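AztD protein (Citrobacter koseri, PDB 6CMK) acts as a periplasmic zinc chaperone that binds zinc and hands one zinc ion directly to the solute-binding protein AztC of the AztABCD transport system. Local coordinates at residues F127-Q131 against G132-Q136; V173-N177 against Y178-S182; L248-A251 against K252-E256. All blocks are in the same frame, centred on the assembly; numbering follows the deposited sequence.

Overall arrangement
All three contacts are local and follow in series along the beta propeller, so none nests within or crosses another. Interaction 1 closes first, turning strand 124-130 into strand 133-138 at the start of one blade. Interaction 2 does the same for strands 172-174 and 178-183 of the next blade. Their centres lie about 10 Å apart and they touch: K133 NZ forms a salt bridge with D176 OD1 (2.8 Å), and R130 NH1 probably hydrogen-bonds to P174 O, joining the two hairpins. Interaction 3 comes last, at the surface, where the chain leaves strand 244-249 for the blade that begins with strand 262-264; its nearest atoms stay about 13 Å from interaction 2.

Interaction 1 (F127-Q131 against G132-Q136); sequences FVERQ and GKIAQ
G132 gives its N-H to OE2 of E129, 2.8 Å away, in a bent bond tilted from the carboxylate plane on the anti side; a bend at chi2 (-86°) swings the carboxylate forward over the turn, while E74 N holds OE1. Glycine suits this corner, because at its backbone angles a CB would jam against the carbonyl of Q131. K133 and R130 exchange backbone bonds, and the K133 chain runs alongside Q131 until NZ meets an in-plane lone pair of Q131 OE1 at 2.9 Å. A water bridges the same NZ and Q131 O. NZ also pairs with D176, probably easing its repulsion with R130, whose NH1 turns to P174 O, and Q131 NE2 bonds to Q295 and D278 of the second subunit. I134 branches to two neighbours: CG2 lies 3.5 Å from CE2 of F127, and CG1 rests against CG of E129. A135 pairs with V128 through two nearly straight bonds, its small methyl fitting against P174. Q136 sets OE1 in the plane of the F127 ring, 3.3 Å from CD2; this oxygen is buried without a hydrogen bond, whereas NE2 binds G125 O. Such a tight type I' hairpin joins the first two strands of a propeller blade.

Interaction 2 (V173-N177 against Y178-S182); sequences VPYDN and YAVVS
The ring of Y178 lies against the backbone that leads into it: the carbonyl oxygen of N177 sits over one face, 3.2 Å from CG, and D176 O approaches the edge at 3.1 Å from CD2. Its CG stands beside the backbone N and anti to the carbonyl carbon (chi1 -62°), which brings the ring over the turn, and V198 and P243 also pack on it. CA of A179 lies loosely beyond the edge of the Y175 ring, 4.5 Å from CD2 of Y175; the touching is done by CG2 of V180, which comes obliquely to within 3.9 Å of Y175 CE2. R130 also packs on this tyrosine. Further along the strands, V173 and V180 exchange backbone bonds, the one from V173 N to V180 O measuring 2.8 Å. P174 faces A179 in a non-hydrogen-bonded pair on the edge strand of its sheet, where a residue without an N-H costs no bond. Y175 N then reaches Y178 O at 2.9 Å. N177 takes a positive phi (70°), which asparagine tolerates well. This is the beta hairpin joining strands 172-174 and 178-183, the first two of a propeller blade. The hydrogen bonds across it all run from backbone to backbone, and the side chains add apolar and aromatic packing.

Interaction 3 (L248-A251 against K252-E256); sequences LPYA and KTLPE. With EDO (1,2-ethanediol), chain K.
L254 folds its side chain back over A251, with CB 3.5 Å from A251 O and CD1 going on to lie 4.1 Å from CB of Y250. A chi1 of -69° swings the isobutyl group toward the residues before the bend. A251 O is the polar centre of the contact. It accepts the N-H of L254 at 3.1 Å in a fairly straight bond (162° at the hydrogen), although the donor stands well above the carbonyl plane. A 1,2-ethanediol molecule, probably from the crystallisation liquor, gives the same oxygen a second bond, with EDO O1 2.6 Å from A251 O. Together these residues make a type I beta turn from A251 to L254, with K252 and T253 at its corners. Both corner residues are polar and exposed, and OG1 of T253 lies 3.6 Å from the small methyl CB of A251. L254 leaves the turn extended, a conformation suited to a residue followed by proline. Y250 OH binds the carbonyl of C229, a disulfide cysteine, and also T259 N. The turn follows strand 244-249, the last of its blade, with L254 packed on I281 and L293 and A251 on F291, in strands 279-283 and 291-295 of the following blade.

Interaction 1 (F127-Q131 against G132-Q136)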
# COMPACT_ATOMS: atom_id res chain seq x y z
N PHE B 127 17.56 13.14 -5.55
CA PHE B 127 16.20 13.33 -5.08
C PHE B 127 15.79 12.08 -4.33
O PHE B 127 16.02 10.97 -4.82
CB PHE B 127 15.27 13.59 -6.27
CG PHE B 127 13.81 13.56 -5.94
CD1 PHE B 127 13.12 12.36 -5.89
CD2 PHE B 127 13.12 14.74 -5.72
CE1 PHE B 127 11.77 12.35 -5.59
CE2 PHE B 127 11.77 14.73 -5.43
CZ PHE B 127 11.10 13.53 -5.37
N VAL B 128 15.22 12.25 -3.14
CA VAL B 128 14.68 11.13 -2.37
C VAL B 128 13.30 11.53 -1.87
O VAL B 128 13.14 12.57 -1.23
CB VAL B 128 15.57 10.74 -1.18
CG1 VAL B 128 14.92 9.58 -0.42
CG2 VAL B 128 16.96 10.35 -1.62
N GLU B 129 12.31 10.68 -2.14
CA GLU B 129 10.97 10.85 -1.59
C GLU B 129 10.54 9.55 -0.93
O GLU B 129 10.84 8.46 -1.42
CB GLU B 129 9.97 11.26 -2.68
CG GLU B 129 8.56 11.50 -2.18
CD GLU B 129 7.72 10.23 -2.10
OE1 GLU B 129 8.07 9.25 -2.79
OE2 GLU B 129 6.70 10.24 -1.38
N ARG B 130 9.88 9.68 0.22
CA ARG B 130 9.28 8.51 0.85
C ARG B 130 8.13 8.96 1.73
O ARG B 130 8.25 9.93 2.47
CB ARG B 130 10.31 7.72 1.68
CG ARG B 130 11.20 8.55 2.60
CD ARG B 130 12.27 7.69 3.27
NE ARG B 130 11.67 6.61 4.06
CZ ARG B 130 11.13 6.76 5.27
NH1 ARG B 130 11.11 7.94 5.84
NH2 ARG B 130 10.60 5.72 5.89
N GLN B 131 7.00 8.26 1.61
CA GLN B 131 5.81 8.53 2.43
C GLN B 131 5.33 9.97 2.29
O GLN B 131 4.70 10.52 3.20
CB GLN B 131 6.09 8.19 3.89
CG GLN B 131 6.59 6.77 4.07
CD GLN B 131 6.92 6.44 5.50
OE1 GLN B 131 7.40 7.29 6.26
NE2 GLN B 131 6.68 5.20 5.88
N GLY B 132 5.59 10.58 1.14
CA GLY B 132 5.21 11.95 0.89
C GLY B 132 6.25 12.96 1.30
O GLY B 132 6.13 14.14 0.94
N LYS B 133 7.26 12.55 2.06
CA LYS B 133 8.34 13.44 2.45
C LYS B 133 9.37 13.49 1.33
O LYS B 133 9.74 12.46 0.78
CB LYS B 133 9.02 12.96 3.73
CG LYS B 133 8.08 12.81 4.93
CD LYS B 133 8.84 12.30 6.14
CE LYS B 133 8.94 10.77 6.14
NZ LYS B 133 7.67 10.15 6.62
N ILE B 134 9.85 14.70 1.01
CA ILE B 134 10.74 14.92 -0.14
C ILE B 134 12.01 15.58 0.36
O ILE B 134 11.96 16.54 1.12
CB ILE B 134 10.08 15.81 -1.21
CG1 ILE B 134 8.86 15.13 -1.84
CG2 ILE B 134 11.08 16.23 -2.30
CD1 ILE B 134 7.86 16.13 -2.39
N ALA B 135 13.16 15.10 -0.11
CA ALA B 135 14.43 15.77 0.13
C ALA B 135 15.14 15.92 -1.20
O ALA B 135 15.44 14.92 -1.86
CB ALA B 135 15.32 14.98 1.10
N GLN B 136 15.39 17.17 -1.60
CA GLN B 136 16.12 17.47 -2.83
C GLN B 136 17.50 18.00 -2.46
O GLN B 136 17.61 18.99 -1.73
CB GLN B 136 15.35 18.48 -3.69
CG GLN B 136 16.09 18.93 -4.94
CD GLN B 136 16.26 17.79 -5.92
OE1 GLN B 136 15.28 17.18 -6.35
NE2 GLN B 136 17.50 17.48 -6.26
O HOH W 1 5.08 11.09 5.82

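Interaction 2 (V173-N177 against Y178-S182)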
# COMPACT_ATOMS: atom_id res chain seq x y z
N VAL B 173 18.05 12.03 3.09
CA VAL B 173 16.95 11.09 3.19
C VAL B 173 15.95 11.66 4.20
O VAL B 173 16.33 11.93 5.35
CB VAL B 173 17.43 9.70 3.62
CG1 VAL B 173 16.27 8.72 3.57
CG2 VAL B 173 18.57 9.23 2.74
N PRO B 174 14.67 11.88 3.82
CA PRO B 174 13.75 12.55 4.73
C PRO B 174 13.03 11.59 5.68
O PRO B 174 12.53 10.54 5.26
CB PRO B 174 12.77 13.23 3.77
CG PRO B 174 12.68 12.27 2.62
CD PRO B 174 14.05 11.63 2.50
N TYR B 175 13.00 11.95 6.96
CA TYR B 175 12.35 11.19 8.02
C TYR B 175 11.36 12.10 8.76
O TYR B 175 11.22 13.28 8.45
CB TYR B 175 13.40 10.57 8.96
CG TYR B 175 14.05 9.41 8.26
CD1 TYR B 175 13.41 8.20 8.19
CD2 TYR B 175 15.25 9.56 7.58
CE1 TYR B 175 13.95 7.14 7.52
CE2 TYR B 175 15.80 8.51 6.90
CZ TYR B 175 15.14 7.29 6.87
OH TYR B 175 15.66 6.23 6.18
N ASP B 176 10.63 11.52 9.72
CA ASP B 176 9.70 12.30 10.52
C ASP B 176 10.49 13.12 11.52
O ASP B 176 11.10 12.56 12.43
CB ASP B 176 8.71 11.40 11.24
CG ASP B 176 7.87 10.59 10.29
OD1 ASP B 176 7.52 11.12 9.21
OD2 ASP B 176 7.54 9.43 10.65
N ASN B 177 10.49 14.44 11.34
CA ASN B 177 11.14 15.39 12.23
C ASN B 177 12.66 15.31 12.18
O ASN B 177 13.33 15.97 13.00
CB ASN B 177 10.66 15.20 13.67
CG ASN B 177 9.14 15.27 13.79
OD1 ASN B 177 8.53 16.22 13.32
ND2 ASN B 177 8.54 14.24 14.37
N TYR B 178 13.22 14.56 11.23
CA TYR B 178 14.65 14.35 11.08
C TYR B 178 14.98 14.15 9.61
O TYR B 178 14.10 13.92 8.78
CB TYR B 178 15.14 13.13 11.87
CG TYR B 178 14.95 13.20 13.36
CD1 TYR B 178 15.89 13.83 14.17
CD2 TYR B 178 13.83 12.66 13.97
CE1 TYR B 178 15.71 13.90 15.54
CE2 TYR B 178 13.64 12.73 15.33
CZ TYR B 178 14.59 13.35 16.11
OH TYR B 178 14.42 13.42 17.47
N ALA B 179 16.28 14.21 9.30
CA ALA B 179 16.80 13.77 8.01
C ALA B 179 18.12 13.07 8.26
O ALA B 179 18.76 13.27 9.29
CB ALA B 179 16.99 14.91 7.02
N VAL B 180 18.51 12.22 7.32
CA VAL B 180 19.86 11.67 7.27
C VAL B 180 20.57 12.33 6.10
O VAL B 180 20.06 12.31 4.97
CB VAL B 180 19.86 10.14 7.12
CG1 VAL B 180 21.28 9.63 6.84
CG2 VAL B 180 19.28 9.50 8.37
N VAL B 181 21.73 12.92 6.37
CA VAL B 181 22.47 13.63 5.33
C VAL B 181 23.89 13.11 5.30
O VAL B 181 24.45 12.69 6.32
CB VAL B 181 22.48 15.17 5.54
CG1 VAL B 181 21.07 15.71 5.54
CG2 VAL B 181 23.19 15.53 6.83
N SER B 182 24.48 13.17 4.12
CA SER B 182 25.87 12.79 3.96
C SER B 182 26.78 13.86 4.54
O SER B 182 26.41 15.04 4.63
CB SER B 182 26.17 12.59 2.48
OG SER B 182 25.80 13.74 1.75

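Interaction 3 (L248-A251 against K252-E256)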
# COMPACT_ATOMS: atom_id res chain seq x y z
N LEU B 248 26.12 -2.38 7.42
CA LEU B 248 26.22 -3.76 6.96
C LEU B 248 27.44 -3.88 6.06
O LEU B 248 27.40 -3.43 4.90
CB LEU B 248 24.95 -4.17 6.22
CG LEU B 248 24.95 -5.56 5.58
CD1 LEU B 248 25.13 -6.63 6.64
CD2 LEU B 248 23.66 -5.76 4.79
N PRO B 249 28.54 -4.46 6.52
CA PRO B 249 29.72 -4.56 5.65
C PRO B 249 29.50 -5.57 4.53
O PRO B 249 28.74 -6.53 4.67
CB PRO B 249 30.84 -5.02 6.59
CG PRO B 249 30.15 -5.63 7.75
CD PRO B 249 28.79 -5.00 7.86
N TYR B 250 30.16 -5.32 3.40
CA TYR B 250 30.13 -6.29 2.31
C TYR B 250 30.57 -7.65 2.82
O TYR B 250 31.56 -7.76 3.54
CB TYR B 250 31.03 -5.85 1.16
CG TYR B 250 30.60 -4.56 0.51
CD1 TYR B 250 29.39 -4.46 -0.14
CD2 TYR B 250 31.40 -3.43 0.57
CE1 TYR B 250 28.98 -3.28 -0.72
CE2 TYR B 250 31.00 -2.24 -0.01
CZ TYR B 250 29.79 -2.17 -0.66
OH TYR B 250 29.38 -0.98 -1.24
N ALA B 251 29.82 -8.68 2.44
CA ALA B 251 30.16 -10.05 2.80
C ALA B 251 31.60 -10.36 2.42
O ALA B 251 32.10 -9.93 1.38
CB ALA B 251 29.21 -11.03 2.10
N LYS B 252 32.26 -11.13 3.28
CA LYS B 252 33.64 -11.53 3.06
C LYS B 252 33.77 -12.55 1.94
O LYS B 252 34.88 -12.77 1.44
CB LYS B 252 34.22 -12.09 4.35
CG LYS B 252 34.18 -11.11 5.51
CD LYS B 252 35.15 -9.96 5.31
CE LYS B 252 36.55 -10.39 5.66
NZ LYS B 252 37.57 -9.51 5.03
N THR B 253 32.66 -13.16 1.54
CA THR B 253 32.61 -14.06 0.40
C THR B 253 32.58 -13.34 -0.93
O THR B 253 32.66 -14.00 -1.97
CB THR B 253 31.37 -14.95 0.51
OG1 THR B 253 30.21 -14.13 0.66
CG2 THR B 253 31.49 -15.88 1.71
N LEU B 254 32.46 -12.01 -0.93
CA LEU B 254 32.46 -11.29 -2.19
C LEU B 254 33.88 -11.02 -2.65
O LEU B 254 34.80 -10.88 -1.83
CB LEU B 254 31.73 -9.97 -2.06
CG LEU B 254 30.22 -10.05 -1.86
CD1 LEU B 254 29.69 -8.68 -1.51
CD2 LEU B 254 29.53 -10.58 -3.11
N PRO B 255 34.10 -10.93 -3.97
CA PRO B 255 35.40 -10.48 -4.48
C PRO B 255 35.58 -9.00 -4.20
O PRO B 255 34.68 -8.37 -3.65
CB PRO B 255 35.30 -10.79 -5.98
CG PRO B 255 33.84 -10.66 -6.28
CD PRO B 255 33.12 -11.13 -5.05
N GLU B 256 36.72 -8.43 -4.58
CA GLU B 256 36.94 -7.01 -4.31
C GLU B 256 35.99 -6.17 -5.15
O GLU B 256 35.69 -6.48 -6.30
CB GLU B 256 38.40 -6.61 -4.58
CG GLU B 256 39.04 -7.16 -5.85
CD GLU B 256 40.53 -6.91 -5.88
OE1 GLU B 256 41.05 -6.44 -6.92
OE2 GLU B 256 41.20 -7.17 -4.85
C1 EDO K . 35.40 -7.79 1.35
O1 EDO K . 34.04 -8.16 1.15
C2 EDO K . 35.48 -6.30 1.67
O2 EDO K . 36.42 -5.67 0.78